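Local atomic coordinates of mevalonate kinase, putative (Leishmania major, PDB entry 2HFS), a protein that probably catalyses the ATP-dependent phosphorylation of (R)-mevalonate to (R)-5-phosphomevalonate, the first of three steps from mevalonate to isopentenyl diphosphate. Residues V60-Y70 / M100-S110. Residues are numbered along the deposited sequence; the frame is centred on the assembly and turned at random.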
loop_
_atom_site.group_PDB
_atom_site.type_symbol
_atom_site.label_atom_id
_atom_site.label_comp_id
_atom_site.label_asym_id
_atom_site.label_seq_id
_atom_site.Cartn_x
_atom_site.Cartn_y
_atom_site.Cartn_z
ATOM N N VAL A 60 -21.202 5.781 8.865
ATOM C CA VAL A 60 -19.859 5.199 9.007
ATOM C C VAL A 60 -19.402 5.172 10.441
ATOM O O VAL A 60 -19.350 6.215 11.123
ATOM C CB VAL A 60 -18.775 5.904 8.152
ATOM C CG1 VAL A 60 -17.378 5.263 8.378
ATOM C CG2 VAL A 60 -19.117 5.861 6.685
ATOM N N ASP A 61 -19.036 3.970 10.871
ATOM C CA ASP A 61 -18.504 3.728 12.206
ATOM C C ASP A 61 -17.081 3.215 12.011
ATOM O O ASP A 61 -16.833 2.013 11.894
ATOM C CB ASP A 61 -19.413 2.749 12.947
ATOM C CG ASP A 61 -18.945 2.435 14.358
ATOM O OD1 ASP A 61 -18.084 3.163 14.946
ATOM O OD2 ASP A 61 -19.439 1.449 14.964
ATOM N N ASP A 62 -16.160 4.175 11.920
ATOM C CA ASP A 62 -14.780 3.925 11.536
ATOM C C ASP A 62 -13.946 3.671 12.780
ATOM O O ASP A 62 -13.600 4.612 13.542
ATOM C CB ASP A 62 -14.233 5.127 10.738
ATOM C CG ASP A 62 -12.934 4.816 10.008
ATOM O OD1 ASP A 62 -12.238 3.841 10.389
ATOM O OD2 ASP A 62 -12.532 5.520 9.053
ATOM N N GLN A 63 -13.623 2.397 12.990
ATOM C CA GLN A 63 -12.860 1.982 14.163
ATOM C C GLN A 63 -11.473 1.410 13.876
ATOM O O GLN A 63 -10.860 0.784 14.733
ATOM C CB GLN A 63 -13.676 1.012 15.009
ATOM C CG GLN A 63 -15.062 1.511 15.315
ATOM C CD GLN A 63 -15.548 1.125 16.685
ATOM O OE1 GLN A 63 -14.975 0.246 17.346
ATOM N NE2 GLN A 63 -16.626 1.789 17.128
ATOM N N ARG A 64 -10.960 1.660 12.684
ATOM C CA ARG A 64 -9.574 1.316 12.355
ATOM C C ARG A 64 -8.567 1.933 13.339
ATOM O O ARG A 64 -8.779 3.058 13.826
ATOM C CB ARG A 64 -9.241 1.775 10.925
ATOM C CG ARG A 64 -10.111 1.193 9.867
ATOM C CD ARG A 64 -9.837 1.775 8.507
ATOM N NE ARG A 64 -10.244 3.168 8.384
ATOM C CZ ARG A 64 -9.792 3.988 7.449
ATOM N NH1 ARG A 64 -8.903 3.541 6.561
ATOM N NH2 ARG A 64 -10.238 5.247 7.388
ATOM N N PRO A 65 -7.488 1.207 13.643
ATOM C CA PRO A 65 -6.451 1.715 14.507
ATOM C C PRO A 65 -5.514 2.687 13.787
ATOM O O PRO A 65 -4.299 2.489 13.769
ATOM C CB PRO A 65 -5.699 0.442 14.943
ATOM C CG PRO A 65 -5.852 -0.508 13.810
ATOM C CD PRO A 65 -7.217 -0.181 13.211
ATOM N N ALA A 66 -6.095 3.728 13.210
ATOM C CA ALA A 66 -5.337 4.720 12.474
ATOM C C ALA A 66 -4.466 5.567 13.404
ATOM O O ALA A 66 -4.777 5.732 14.588
ATOM C CB ALA A 66 -6.281 5.591 11.657
ATOM N N ILE A 67 -3.347 6.063 12.879
ATOM C CA ILE A 67 -2.515 7.006 13.655
ATOM C C ILE A 67 -3.343 8.244 14.021
ATOM O O ILE A 67 -4.341 8.528 13.351
ATOM C CB ILE A 67 -1.241 7.413 12.855
ATOM C CG1 ILE A 67 -1.606 8.012 11.493
ATOM C CG2 ILE A 67 -0.333 6.219 12.685
ATOM C CD1 ILE A 67 -0.535 8.904 10.935
ATOM N N PRO A 68 -2.932 8.990 15.051
ATOM C CA PRO A 68 -3.710 10.146 15.503
ATOM C C PRO A 68 -3.968 11.179 14.419
ATOM O O PRO A 68 -3.034 11.622 13.734
ATOM C CB PRO A 68 -2.840 10.745 16.609
ATOM C CG PRO A 68 -2.049 9.598 17.122
ATOM C CD PRO A 68 -1.730 8.788 15.883
ATOM N N GLY A 69 -5.245 11.547 14.271
ATOM C CA GLY A 69 -5.679 12.561 13.301
ATOM C C GLY A 69 -5.946 12.096 11.879
ATOM O O GLY A 69 -6.552 12.839 11.085
ATOM N N TYR A 70 -5.486 10.889 11.545
ATOM C CA TYR A 70 -5.593 10.376 10.184
ATOM C C TYR A 70 -7.048 10.266 9.737
ATOM O O TYR A 70 -7.391 10.711 8.649
ATOM C CB TYR A 70 -4.882 9.029 9.999
ATOM C CG TYR A 70 -5.117 8.427 8.608
ATOM C CD1 TYR A 70 -4.197 8.621 7.587
ATOM C CD2 TYR A 70 -6.275 7.681 8.324
ATOM C CE1 TYR A 70 -4.409 8.098 6.308
ATOM C CE2 TYR A 70 -6.502 7.153 7.026
ATOM C CZ TYR A 70 -5.547 7.361 6.041
ATOM O OH TYR A 70 -5.706 6.849 4.774
HETATM N N MSE A 100 -22.237 1.036 8.317
HETATM C CA MSE A 100 -20.926 0.542 7.902
HETATM C C MSE A 100 -20.023 0.500 9.138
HETATM O O MSE A 100 -19.846 1.514 9.832
HETATM C CB MSE A 100 -20.353 1.490 6.842
HETATM C CG MSE A 100 -19.087 1.004 6.169
HETATM SE SE MSE A 100 -18.453 2.277 4.791
HETATM C CE MSE A 100 -16.853 1.330 4.384
ATOM N N PHE A 101 -19.467 -0.667 9.438
ATOM C CA PHE A 101 -18.453 -0.753 10.489
ATOM C C PHE A 101 -17.094 -0.992 9.845
ATOM O O PHE A 101 -16.969 -1.897 9.023
ATOM C CB PHE A 101 -18.789 -1.869 11.473
ATOM C CG PHE A 101 -17.747 -2.061 12.541
ATOM C CD1 PHE A 101 -17.820 -1.337 13.736
ATOM C CD2 PHE A 101 -16.698 -2.958 12.356
ATOM C CE1 PHE A 101 -16.856 -1.505 14.735
ATOM C CE2 PHE A 101 -15.714 -3.130 13.352
ATOM C CZ PHE A 101 -15.796 -2.409 14.534
ATOM N N ILE A 102 -16.091 -0.167 10.171
ATOM C CA ILE A 102 -14.744 -0.392 9.582
ATOM C C ILE A 102 -13.733 -0.788 10.640
ATOM O O ILE A 102 -13.541 -0.057 11.624
ATOM C CB ILE A 102 -14.194 0.827 8.786
ATOM C CG1 ILE A 102 -15.293 1.621 8.068
ATOM C CG2 ILE A 102 -13.110 0.363 7.790
ATOM C CD1 ILE A 102 -14.744 2.870 7.370
ATOM N N GLY A 103 -13.047 -1.906 10.399
ATOM C CA GLY A 103 -12.107 -2.479 11.361
ATOM C C GLY A 103 -10.874 -3.108 10.744
ATOM O O GLY A 103 -10.273 -2.547 9.814
ATOM N N GLY A 104 -10.453 -4.243 11.306
ATOM C CA GLY A 104 -9.234 -4.939 10.826
ATOM C C GLY A 104 -7.975 -4.344 11.441
ATOM O O GLY A 104 -8.014 -3.212 11.923
ATOM N N PRO A 105 -6.870 -5.088 11.465
ATOM C CA PRO A 105 -5.672 -4.665 12.227
ATOM C C PRO A 105 -4.747 -3.703 11.501
ATOM O O PRO A 105 -3.864 -3.141 12.128
ATOM C CB PRO A 105 -4.950 -5.988 12.502
ATOM C CG PRO A 105 -5.246 -6.793 11.322
ATOM C CD PRO A 105 -6.653 -6.397 10.821
ATOM N N LEU A 106 -4.943 -3.505 10.192
ATOM C CA LEU A 106 -4.140 -2.519 9.444
ATOM C C LEU A 106 -4.212 -1.128 10.063
ATOM O O LEU A 106 -5.289 -0.665 10.399
ATOM C CB LEU A 106 -4.571 -2.445 7.984
ATOM C CG LEU A 106 -3.714 -1.607 7.017
ATOM C CD1 LEU A 106 -2.333 -2.191 6.927
ATOM C CD2 LEU A 106 -4.367 -1.545 5.620
ATOM N N VAL A 107 -3.064 -0.459 10.175
ATOM C CA VAL A 107 -3.001 0.908 10.719
ATOM C C VAL A 107 -2.951 1.953 9.590
ATOM O O VAL A 107 -1.901 2.154 8.989
ATOM C CB VAL A 107 -1.754 1.084 11.662
ATOM C CG1 VAL A 107 -1.545 2.585 12.098
ATOM C CG2 VAL A 107 -1.848 0.154 12.860
ATOM N N PRO A 108 -4.063 2.629 9.293
ATOM C CA PRO A 108 -4.027 3.683 8.279
ATOM C C PRO A 108 -3.046 4.770 8.649
ATOM O O PRO A 108 -3.038 5.245 9.798
ATOM C CB PRO A 108 -5.459 4.223 8.273
ATOM C CG PRO A 108 -6.288 3.069 8.741
ATOM C CD PRO A 108 -5.410 2.485 9.867
ATOM N N SER A 109 -2.195 5.086 7.682
ATOM C CA SER A 109 -1.121 6.064 7.784
ATOM C C SER A 109 -0.664 6.276 6.347
ATOM O O SER A 109 -0.799 5.376 5.529
ATOM C CB SER A 109 0.032 5.490 8.622
ATOM O OG SER A 109 1.033 6.460 8.874
ATOM N N SER A 110 -0.132 7.452 6.030
ATOM C CA SER A 110 0.382 7.712 4.693
ATOM C C SER A 110 1.409 6.654 4.240
ATOM O O SER A 110 2.331 6.313 4.981
ATOM C CB SER A 110 0.977 9.129 4.634
ATOM O OG SER A 110 1.526 9.385 3.374
#
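One face of the Tyr-70 ring rests on Pro-108, whose CB lies 3.4 Å from CE2, while the backbone N of Ser-109 lies over the same face nearer the rim. CG of the same proline sits over a face of the Arg-64 guanidinium, 3.4 Å from NH1, and the Asp-62 carboxylate closes the edge of that group in plane. There the arginine grips side-on, NE to OD1 (2.9 Å, 168° at the hydrogen) and NH2 to OD2, each on a syn lone pair; a bend at chi3 (-69°) turns the group to meet it. Arg-64 CD runs alongside CG2 of Ile-102, whose CD1 reaches Val-60 CG1. On the other face of the sheet, Phe-101 takes OD2 of Asp-61 at its ring edge, the carboxylate nearly perpendicular (83°), and CD of the Gln-63 amide, tethered through NE2 to Asp-61 OD1, comes within 3.5 Å of Phe-101 CE1, the amide plane oblique to the ring.

Parallel strands 60-62 and 100-103, flanking helix 70-88 in a beta-alpha-beta unit, are joined by two backbone hydrogen bonds, such as Ile-102 N to Asp-61 O (2.9 Å), and a third from Gln-63 N, just past the strand, to Ile-102 O. Further on, Ile-67 N binds Pro-108 O (3.2 Å), and Ile-67 and Val-107 both meet Trp-320 of strand 318-324. The salt bridge should favour ionised Asp-62, and its two-point grip fixes the guanidinium's rotation.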